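Local coordinates for protein metallo-beta-lactamase (Simiduia agarivorans, PDB 6MFI) that probably hydrolyses beta-lactam antibiotics as a class B3 metallo-beta-lactamase, using zinc ions bound in its active site, at residues 206-211 / 248-253; 130-135 / 161-166; 148-153 / 220-225. All coordinates share one frame; numbering follows the deposited sequence.

Contact 1: 206-211 / 248-253; sequences TTLVYA and LLLTPH. With ZN (zinc ion), chain B.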
loop_
_atom_site.group_PDB
_atom_site.type_symbol
_atom_site.label_atom_id
_atom_site.label_comp_id
_atom_site.label_asym_id
_atom_site.label_seq_id
_atom_site.Cartn_x
_atom_site.Cartn_y
_atom_site.Cartn_z
ATOM N N THR A 206 3.443 10.946 15.468
ATOM C CA THR A 206 2.580 11.051 14.301
ATOM C C THR A 206 2.036 9.675 13.950
ATOM O O THR A 206 2.774 8.685 13.955
ATOM C CB THR A 206 3.337 11.639 13.103
ATOM O OG1 THR A 206 3.855 12.930 13.448
ATOM C CG2 THR A 206 2.416 11.777 11.899
ATOM N N THR A 207 0.739 9.614 13.652
ATOM C CA THR A 207 0.078 8.374 13.263
ATOM C C THR A 207 -0.040 8.347 11.742
ATOM O O THR A 207 -0.748 9.170 11.151
ATOM C CB THR A 207 -1.295 8.253 13.921
ATOM O OG1 THR A 207 -1.153 8.329 15.344
ATOM C CG2 THR A 207 -1.935 6.925 13.558
ATOM N N LEU A 208 0.653 7.403 11.114
ATOM C CA LEU A 208 0.634 7.242 9.668
ATOM C C LEU A 208 -0.315 6.113 9.287
ATOM O O LEU A 208 -0.408 5.103 9.989
ATOM C CB LEU A 208 2.037 6.946 9.127
ATOM C CG LEU A 208 3.036 8.102 9.009
ATOM C CD1 LEU A 208 3.551 8.547 10.371
ATOM C CD2 LEU A 208 4.193 7.713 8.101
ATOM N N VAL A 209 -1.019 6.291 8.173
ATOM C CA VAL A 209 -1.953 5.292 7.668
ATOM C C VAL A 209 -1.643 5.046 6.199
ATOM O O VAL A 209 -1.620 5.989 5.399
ATOM C CB VAL A 209 -3.419 5.723 7.846
ATOM C CG1 VAL A 209 -4.340 4.790 7.076
ATOM C CG2 VAL A 209 -3.790 5.747 9.322
ATOM N N TYR A 210 -1.401 3.783 5.849
ATOM C CA TYR A 210 -1.159 3.376 4.467
ATOM C C TYR A 210 -2.474 2.839 3.909
ATOM O O TYR A 210 -2.720 1.634 3.857
ATOM C CB TYR A 210 -0.038 2.343 4.407
ATOM C CG TYR A 210 0.464 2.032 3.014
ATOM C CD1 TYR A 210 0.882 3.043 2.159
ATOM C CD2 TYR A 210 0.535 0.721 2.562
ATOM C CE1 TYR A 210 1.348 2.756 0.887
ATOM C CE2 TYR A 210 0.998 0.424 1.295
ATOM C CZ TYR A 210 1.405 1.444 0.462
ATOM O OH TYR A 210 1.867 1.146 -0.797
ATOM N N ALA A 211 -3.336 3.765 3.493
ATOM C CA ALA A 211 -4.669 3.413 3.026
ATOM C C ALA A 211 -4.614 2.813 1.627
ATOM O O ALA A 211 -3.911 3.316 0.747
ATOM C CB ALA A 211 -5.579 4.643 3.031
ATOM N N LEU A 248 -1.020 11.368 9.043
ATOM C CA LEU A 248 -0.310 11.373 7.771
ATOM C C LEU A 248 -0.846 10.236 6.914
ATOM O O LEU A 248 -1.002 9.112 7.401
ATOM C CB LEU A 248 1.202 11.228 7.986
ATOM C CG LEU A 248 2.153 11.659 6.866
ATOM C CD1 LEU A 248 3.497 12.058 7.450
ATOM C CD2 LEU A 248 2.335 10.556 5.831
ATOM N N LEU A 249 -1.122 10.526 5.646
ATOM C CA LEU A 249 -1.726 9.566 4.732
ATOM C C LEU A 249 -0.741 9.175 3.638
ATOM O O LEU A 249 -0.052 10.029 3.072
ATOM C CB LEU A 249 -3.001 10.136 4.100
ATOM C CG LEU A 249 -3.793 9.183 3.202
ATOM C CD1 LEU A 249 -4.439 8.080 4.024
ATOM C CD2 LEU A 249 -4.841 9.944 2.406
ATOM N N LEU A 250 -0.684 7.877 3.347
ATOM C CA LEU A 250 0.141 7.334 2.277
ATOM C C LEU A 250 -0.687 6.354 1.458
ATOM O O LEU A 250 -1.554 5.655 1.990
ATOM C CB LEU A 250 1.392 6.633 2.827
ATOM C CG LEU A 250 2.471 7.540 3.420
ATOM C CD1 LEU A 250 3.572 6.712 4.065
ATOM C CD2 LEU A 250 3.043 8.461 2.353
ATOM N N THR A 251 -0.414 6.308 0.157
ATOM C CA THR A 251 -1.198 5.494 -0.759
ATOM C C THR A 251 -0.288 4.684 -1.670
ATOM O O THR A 251 0.791 5.149 -2.050
ATOM C CB THR A 251 -2.127 6.367 -1.614
ATOM O OG1 THR A 251 -1.376 7.427 -2.217
ATOM C CG2 THR A 251 -3.237 6.959 -0.757
ATOM N N PRO A 252 -0.701 3.462 -2.031
ATOM C CA PRO A 252 0.122 2.655 -2.951
ATOM C C PRO A 252 0.365 3.335 -4.285
ATOM O O PRO A 252 1.442 3.178 -4.873
ATOM C CB PRO A 252 -0.694 1.364 -3.103
ATOM C CG PRO A 252 -1.532 1.301 -1.874
ATOM C CD PRO A 252 -1.876 2.720 -1.547
ATOM N N HIS A 253 -0.619 4.076 -4.789
ATOM C CA HIS A 253 -0.386 5.012 -5.874
ATOM C C HIS A 253 -0.187 6.384 -5.254
ATOM O O HIS A 253 -1.148 6.950 -4.713
ATOM C CB HIS A 253 -1.560 5.026 -6.850
ATOM C CG HIS A 253 -1.776 3.721 -7.551
ATOM N ND1 HIS A 253 -1.071 3.356 -8.677
ATOM C CD2 HIS A 253 -2.617 2.694 -7.284
ATOM C CE1 HIS A 253 -1.468 2.161 -9.074
ATOM N NE2 HIS A 253 -2.406 1.737 -8.246
HETATM ZN ZN ZN B . -2.619 -0.348 -8.262
HETATM O O HOH W 1 -3.976 -1.595 -9.003
#
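Y210 lies across L250 and P252 with its ring spanning the end of the neighbouring strand. Its CG stands anti to the backbone N (chi1 -170°). Ring atom CD1 is 3.7 Å from L250 CB; that CB sits at the ring edge, in plane, and the two side chains cross at about a right angle. Farther out CE1 skirts the T251-P252 peptide, and the hydroxyl passes the proline, OH lying 3.2 Å from P252 CA. Y210 OH is hydrogen-bonded to D79 OD2, which fixes the phenol end. On the same face of the sheet L208 and L248 lie side by side, pointing the same way, with L208 CG 3.8 Å from L248 CB, and strand 50-53 touches both through V52. The two strands run parallel, at 21°, and are the first and last elements of a beta-alpha-beta unit whose helix is 228-242; strand 248-250 forms the border of the five-stranded sheet in this metallo-beta-lactamase fold. Backbone bonds link L248 N to T207 O, V209 N to L248 O (2.9 Å) and L250 N to V209 O, while A211 N to L250 O is weak, bent to 124° where the strand gives way to a loop. The other face carries V209 and L249; L249 CD1 reaches A211 CB at 3.8 Å, and helix 274-291 packs on both V209 and L249. Beyond the strand, A211 O abuts P252 CD. T251 OG1 donates to H253 O at 2.6 Å from well above the carbonyl plane, within the loop that leads to the metal. There H253 NE2 binds the zinc ion at 2.1 Å, with D114, H115 and a water as the other ligands; the water lies in the plane of the H253 ring, at its edge.

Contact 2: 130-135 / 161-166; sequences LYASPA and ARVGGL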
loop_
_atom_site.group_PDB
_atom_site.type_symbol
_atom_site.label_atom_id
_atom_site.label_comp_id
_atom_site.label_asym_id
_atom_site.label_seq_id
_atom_site.Cartn_x
_atom_site.Cartn_y
_atom_site.Cartn_z
ATOM N N LEU A 130 6.208 -13.348 4.884
ATOM C CA LEU A 130 5.186 -12.542 4.235
ATOM C C LEU A 130 3.841 -12.792 4.904
ATOM O O LEU A 130 3.364 -13.932 4.942
ATOM C CB LEU A 130 5.122 -12.863 2.743
ATOM C CG LEU A 130 3.943 -12.327 1.935
ATOM C CD1 LEU A 130 3.897 -10.808 1.978
ATOM C CD2 LEU A 130 4.055 -12.822 0.506
ATOM N N TYR A 131 3.240 -11.732 5.437
ATOM C CA TYR A 131 1.920 -11.793 6.044
ATOM C C TYR A 131 0.888 -11.241 5.071
ATOM O O TYR A 131 1.117 -10.218 4.421
ATOM C CB TYR A 131 1.880 -10.998 7.352
ATOM C CG TYR A 131 2.700 -11.596 8.473
ATOM C CD1 TYR A 131 4.064 -11.354 8.568
ATOM C CD2 TYR A 131 2.109 -12.400 9.441
ATOM C CE1 TYR A 131 4.817 -11.895 9.590
ATOM C CE2 TYR A 131 2.856 -12.947 10.469
ATOM C CZ TYR A 131 4.209 -12.690 10.538
ATOM O OH TYR A 131 4.960 -13.230 11.557
ATOM N N ALA A 132 -0.252 -11.922 4.974
ATOM C CA ALA A 132 -1.271 -11.536 4.011
ATOM C C ALA A 132 -2.646 -11.933 4.524
ATOM O O ALA A 132 -2.793 -12.914 5.254
ATOM C CB ALA A 132 -1.018 -12.177 2.641
ATOM N N SER A 133 -3.653 -11.154 4.127
ATOM C CA SER A 133 -5.031 -11.510 4.411
ATOM C C SER A 133 -5.389 -12.803 3.679
ATOM O O SER A 133 -4.737 -13.172 2.699
ATOM C CB SER A 133 -5.967 -10.377 3.989
ATOM O OG SER A 133 -5.873 -10.128 2.598
ATOM N N PRO A 134 -6.415 -13.520 4.153
ATOM C CA PRO A 134 -6.775 -14.795 3.506
ATOM C C PRO A 134 -7.038 -14.686 2.012
ATOM O O PRO A 134 -6.569 -15.537 1.247
ATOM C CB PRO A 134 -8.032 -15.223 4.274
ATOM C CG PRO A 134 -7.854 -14.625 5.625
ATOM C CD PRO A 134 -7.173 -13.302 5.399
ATOM N N ALA A 135 -7.776 -13.663 1.572
ATOM C CA ALA A 135 -8.045 -13.519 0.145
ATOM C C ALA A 135 -6.779 -13.162 -0.624
ATOM O O ALA A 135 -6.562 -13.652 -1.738
ATOM C CB ALA A 135 -9.128 -12.466 -0.086
ATOM N N ALA A 161 4.443 -16.483 -4.222
ATOM C CA ALA A 161 5.190 -16.131 -3.026
ATOM C C ALA A 161 4.802 -17.051 -1.877
ATOM O O ALA A 161 3.766 -17.722 -1.911
ATOM C CB ALA A 161 4.954 -14.667 -2.633
ATOM N N ARG A 162 5.650 -17.073 -0.852
ATOM C CA ARG A 162 5.451 -17.914 0.323
ATOM C C ARG A 162 4.870 -17.061 1.445
ATOM O O ARG A 162 5.555 -16.189 1.991
ATOM C CB ARG A 162 6.765 -18.563 0.754
ATOM C CG ARG A 162 7.410 -19.430 -0.312
ATOM C CD ARG A 162 8.858 -19.736 0.033
ATOM N NE ARG A 162 8.972 -20.539 1.248
ATOM C CZ ARG A 162 10.120 -20.809 1.860
ATOM N NH1 ARG A 162 11.260 -20.340 1.372
ATOM N NH2 ARG A 162 10.129 -21.550 2.959
ATOM N N VAL A 163 3.612 -17.316 1.788
ATOM C CA VAL A 163 2.937 -16.606 2.869
ATOM C C VAL A 163 3.120 -17.394 4.158
ATOM O O VAL A 163 2.793 -18.586 4.222
ATOM C CB VAL A 163 1.448 -16.405 2.548
ATOM C CG1 VAL A 163 0.727 -15.781 3.732
ATOM C CG2 VAL A 163 1.286 -15.545 1.305
ATOM N N GLY A 164 3.643 -16.731 5.187
ATOM C CA GLY A 164 3.934 -17.397 6.442
ATOM C C GLY A 164 2.919 -17.142 7.537
ATOM O O GLY A 164 2.920 -17.829 8.561
ATOM N N GLY A 165 2.048 -16.157 7.336
ATOM C CA GLY A 165 1.050 -15.826 8.335
ATOM C C GLY A 165 -0.133 -15.130 7.708
ATOM O O GLY A 165 -0.007 -14.461 6.678
ATOM N N LEU A 166 -1.293 -15.290 8.337
ATOM C CA LEU A 166 -2.530 -14.687 7.861
ATOM C C LEU A 166 -2.888 -13.479 8.717
ATOM O O LEU A 166 -2.742 -13.507 9.943
ATOM C CB LEU A 166 -3.677 -15.701 7.877
ATOM C CG LEU A 166 -3.969 -16.417 6.556
ATOM C CD1 LEU A 166 -2.734 -17.145 6.039
ATOM C CD2 LEU A 166 -5.136 -17.381 6.710
HETATM O O HOH W 2 6.549 -15.923 4.328
#
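Y131 pairs with G165 and A132 with L166 where strand 130-132 runs parallel to strand 163-166, the short axes 4.7 Å apart and inclined at 40°. Two backbone bonds join them: G164 N to L130 O (2.8 Å) and A132 N to G165 O (3.1 Å). The CA-H groups of Y131 and L166 add close approaches to G165 O and A132 O. At the start of the contact a water bridges the backbones, accepting from L130 N and donating to R162 O at 2.6 Å. L130 extends its CG anti to the backbone N (chi1 168°); its CD2 touches both A161 CB, 3.8 Å away, and V163 CG2. V163 crosses it obliquely, its other methyl, CG1, lying near A132 CB at 4.2 Å. Strand 163-166 is the outermost of the seven-stranded sheet, and this is its junction with the parallel strands of the metallo-beta-lactamase fold; helix 134-142, which packs on A132 and V163, belongs to the connection between the two strands. Y131 is on the other face from A132, and its ring lies beside the backbone of G165, CD2 being 3.8 Å from G165 CA. G165, having no side chain, lets the ring lie close against its backbone. Past the strand, S133 caps helix 134-142: its OG is hydrogen-bonded with G191 O and, weakly, with A136 N. In the first turn of the helix P134 CG meets L166 CD2 at 4.0 Å, two exposed side chains crossing obliquely.

Contact 3: 148-153 / 220-225; sequences DDPQAG and EGYRFN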
loop_
_atom_site.group_PDB
_atom_site.type_symbol
_atom_site.label_atom_id
_atom_site.label_comp_id
_atom_site.label_asym_id
_atom_site.label_seq_id
_atom_site.Cartn_x
_atom_site.Cartn_y
_atom_site.Cartn_z
ATOM N N ASP A 148 -13.474 -13.302 -7.312
ATOM C CA ASP A 148 -14.191 -12.115 -6.867
ATOM C C ASP A 148 -13.366 -10.844 -6.998
ATOM O O ASP A 148 -13.799 -9.785 -6.533
ATOM C CB ASP A 148 -14.657 -12.294 -5.420
ATOM C CG ASP A 148 -13.538 -12.728 -4.499
ATOM O OD1 ASP A 148 -12.533 -13.279 -4.996
ATOM O OD2 ASP A 148 -13.670 -12.528 -3.274
ATOM N N ASP A 149 -12.196 -10.923 -7.615
ATOM C CA ASP A 149 -11.402 -9.728 -7.855
ATOM C C ASP A 149 -12.074 -8.881 -8.930
ATOM O O ASP A 149 -12.377 -9.392 -10.015
ATOM C CB ASP A 149 -9.985 -10.101 -8.281
ATOM C CG ASP A 149 -8.989 -8.995 -8.011
ATOM O OD1 ASP A 149 -8.168 -9.149 -7.082
ATOM O OD2 ASP A 149 -9.027 -7.972 -8.727
ATOM N N PRO A 150 -12.338 -7.599 -8.666
ATOM C CA PRO A 150 -12.994 -6.761 -9.684
ATOM C C PRO A 150 -12.230 -6.679 -10.993
ATOM O O PRO A 150 -12.851 -6.576 -12.057
ATOM C CB PRO A 150 -13.085 -5.393 -8.993
ATOM C CG PRO A 150 -13.099 -5.714 -7.533
ATOM C CD PRO A 150 -12.199 -6.904 -7.376
ATOM N N GLN A 151 -10.898 -6.733 -10.951
ATOM C CA GLN A 151 -10.072 -6.644 -12.149
ATOM C C GLN A 151 -9.571 -8.010 -12.610
ATOM O O GLN A 151 -8.476 -8.113 -13.173
ATOM C CB GLN A 151 -8.896 -5.697 -11.908
ATOM C CG GLN A 151 -8.428 -4.955 -13.151
ATOM C CD GLN A 151 -7.311 -3.974 -12.858
ATOM O OE1 GLN A 151 -7.325 -3.285 -11.838
ATOM N NE2 GLN A 151 -6.333 -3.907 -13.754
ATOM N N ALA A 152 -10.354 -9.062 -12.384
ATOM C CA ALA A 152 -9.963 -10.399 -12.812
ATOM C C ALA A 152 -10.042 -10.501 -14.330
ATOM O O ALA A 152 -11.110 -10.306 -14.919
ATOM C CB ALA A 152 -10.857 -11.448 -12.154
ATOM N N GLY A 153 -8.913 -10.805 -14.962
ATOM C CA GLY A 153 -8.857 -10.924 -16.407
ATOM C C GLY A 153 -7.598 -11.607 -16.907
ATOM O O GLY A 153 -7.555 -12.100 -18.034
ATOM N N GLU A 220 -13.542 -4.659 -17.563
ATOM C CA GLU A 220 -14.736 -4.327 -18.330
ATOM C C GLU A 220 -15.680 -5.522 -18.365
ATOM O O GLU A 220 -15.325 -6.591 -18.874
ATOM C CB GLU A 220 -14.356 -3.896 -19.743
ATOM C CG GLU A 220 -15.519 -3.356 -20.553
ATOM C CD GLU A 220 -15.088 -2.820 -21.902
ATOM O OE1 GLU A 220 -13.918 -3.036 -22.281
ATOM O OE2 GLU A 220 -15.916 -2.176 -22.578
ATOM N N GLY A 221 -16.880 -5.342 -17.821
ATOM C CA GLY A 221 -17.855 -6.406 -17.731
ATOM C C GLY A 221 -18.010 -7.029 -16.363
ATOM O O GLY A 221 -18.744 -8.015 -16.234
ATOM N N TYR A 222 -17.350 -6.486 -15.337
ATOM C CA TYR A 222 -17.426 -7.064 -13.999
ATOM C C TYR A 222 -18.692 -6.625 -13.272
ATOM O O TYR A 222 -19.386 -7.450 -12.667
ATOM C CB TYR A 222 -16.186 -6.679 -13.193
ATOM C CG TYR A 222 -16.346 -6.872 -11.705
ATOM C CD1 TYR A 222 -16.439 -8.144 -11.156
ATOM C CD2 TYR A 222 -16.420 -5.782 -10.851
ATOM C CE1 TYR A 222 -16.591 -8.322 -9.794
ATOM C CE2 TYR A 222 -16.571 -5.949 -9.490
ATOM C CZ TYR A 222 -16.656 -7.221 -8.966
ATOM O OH TYR A 222 -16.808 -7.388 -7.610
ATOM N N ARG A 223 -19.013 -5.328 -13.345
ATOM C CA ARG A 223 -20.179 -4.696 -12.725
ATOM C C ARG A 223 -20.202 -4.864 -11.210
ATOM O O ARG A 223 -20.273 -5.984 -10.694
ATOM C CB ARG A 223 -21.498 -5.204 -13.332
ATOM C CG ARG A 223 -21.393 -5.895 -14.695
ATOM C CD ARG A 223 -20.957 -4.953 -15.810
ATOM N NE ARG A 223 -21.742 -3.725 -15.856
ATOM C CZ ARG A 223 -21.355 -2.621 -16.485
ATOM N NH1 ARG A 223 -20.193 -2.593 -17.121
ATOM N NH2 ARG A 223 -22.131 -1.547 -16.482
ATOM N N PHE A 224 -20.178 -3.737 -10.492
ATOM C CA PHE A 224 -20.119 -3.777 -9.034
ATOM C C PHE A 224 -21.457 -4.180 -8.424
ATOM O O PHE A 224 -21.498 -4.986 -7.488
ATOM C CB PHE A 224 -19.682 -2.415 -8.494
ATOM C CG PHE A 224 -18.248 -2.368 -8.045
ATOM C CD1 PHE A 224 -17.231 -2.112 -8.951
ATOM C CD2 PHE A 224 -17.917 -2.580 -6.716
ATOM C CE1 PHE A 224 -15.915 -2.066 -8.539
ATOM C CE2 PHE A 224 -16.602 -2.536 -6.300
ATOM C CZ PHE A 224 -15.600 -2.279 -7.212
ATOM N N ASN A 225 -22.561 -3.637 -8.943
ATOM C CA ASN A 225 -23.884 -3.829 -8.355
ATOM C C ASN A 225 -24.354 -5.279 -8.358
ATOM O O ASN A 225 -25.422 -5.549 -7.801
ATOM C CB ASN A 225 -24.910 -2.963 -9.085
ATOM C CG ASN A 225 -25.320 -3.549 -10.419
ATOM O OD1 ASN A 225 -26.297 -4.291 -10.502
ATOM N ND2 ASN A 225 -24.570 -3.228 -11.470
#
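P150 and Y222 bring together two irregular segments, their CA atoms 6.2 Å apart, with no hydrogen bond between 148-153 and 220-225. D149 to A152 form a type I beta turn, closed by A152 N to D149 O, and within it the D149 side chain makes an Asx turn, OD2 accepting from Q151 N at 3.2 Å. Both segments are loops of the metallo-beta-lactamase fold. Segment 148-153, which borders the zinc site, comes between helix 134-142 and strand 163-166; segment 220-225 precedes helix 228-242. The central interaction is a CH-pi contact. P150 CA sits 3.6 Å from the centroid of the Y222 ring and just 7° off the ring normal, so its hydrogen can be directed into the middle of the pi face. In Y222, CG is anti to the backbone N (chi1 163°), and chi2 of 69° turns the ring. The proline ring and the tyrosine lie side by side, pointing the same way, and P150 CB comes to 3.6 Å from CE2 on the same face. P150 O approaches from the backbone end of the phenol, 3.5 Å from Y222 CB. F224 completes a small apolar cluster: its CD1 is at the edge of the Y222 ring, in plane, while Y222 CE2 lies over a face of the F224 ring, offset toward the rim. Y230 of helix 228-242 touches P150, Y222 and F224 alike, and H227 meets the Y222 ring with nearly parallel planes. On the zinc side of the turn, D149 is a second-shell residue: besides Q151 N, its OD2 bonds to NE2 of the zinc ligand H112, and would help to fix the orientation of that imidazole. P150 CG lies 4.3 Å from F224 CZ.

How the contacts relate
Contacts 1 and 2 each join the outermost strand of a sheet to its parallel neighbour, contact 1 in the five-stranded sheet and contact 2 in the seven-stranded one; their centres are 21 Å apart. Contact 3 links two loops, its centre about 26 Å from that of contact 1 and 23 Å from that of contact 2. Along the chain contact 2 closes before contact 1 opens, whereas contact 3 alternates with both: 148-153 falls between the strands of contact 2 and 220-225 between those of contact 1. Contact 3 thus joins the two crossover connections. H253 of contact 1 binds one zinc ion, and D149 of contact 3 is bonded to H112, a ligand of the other.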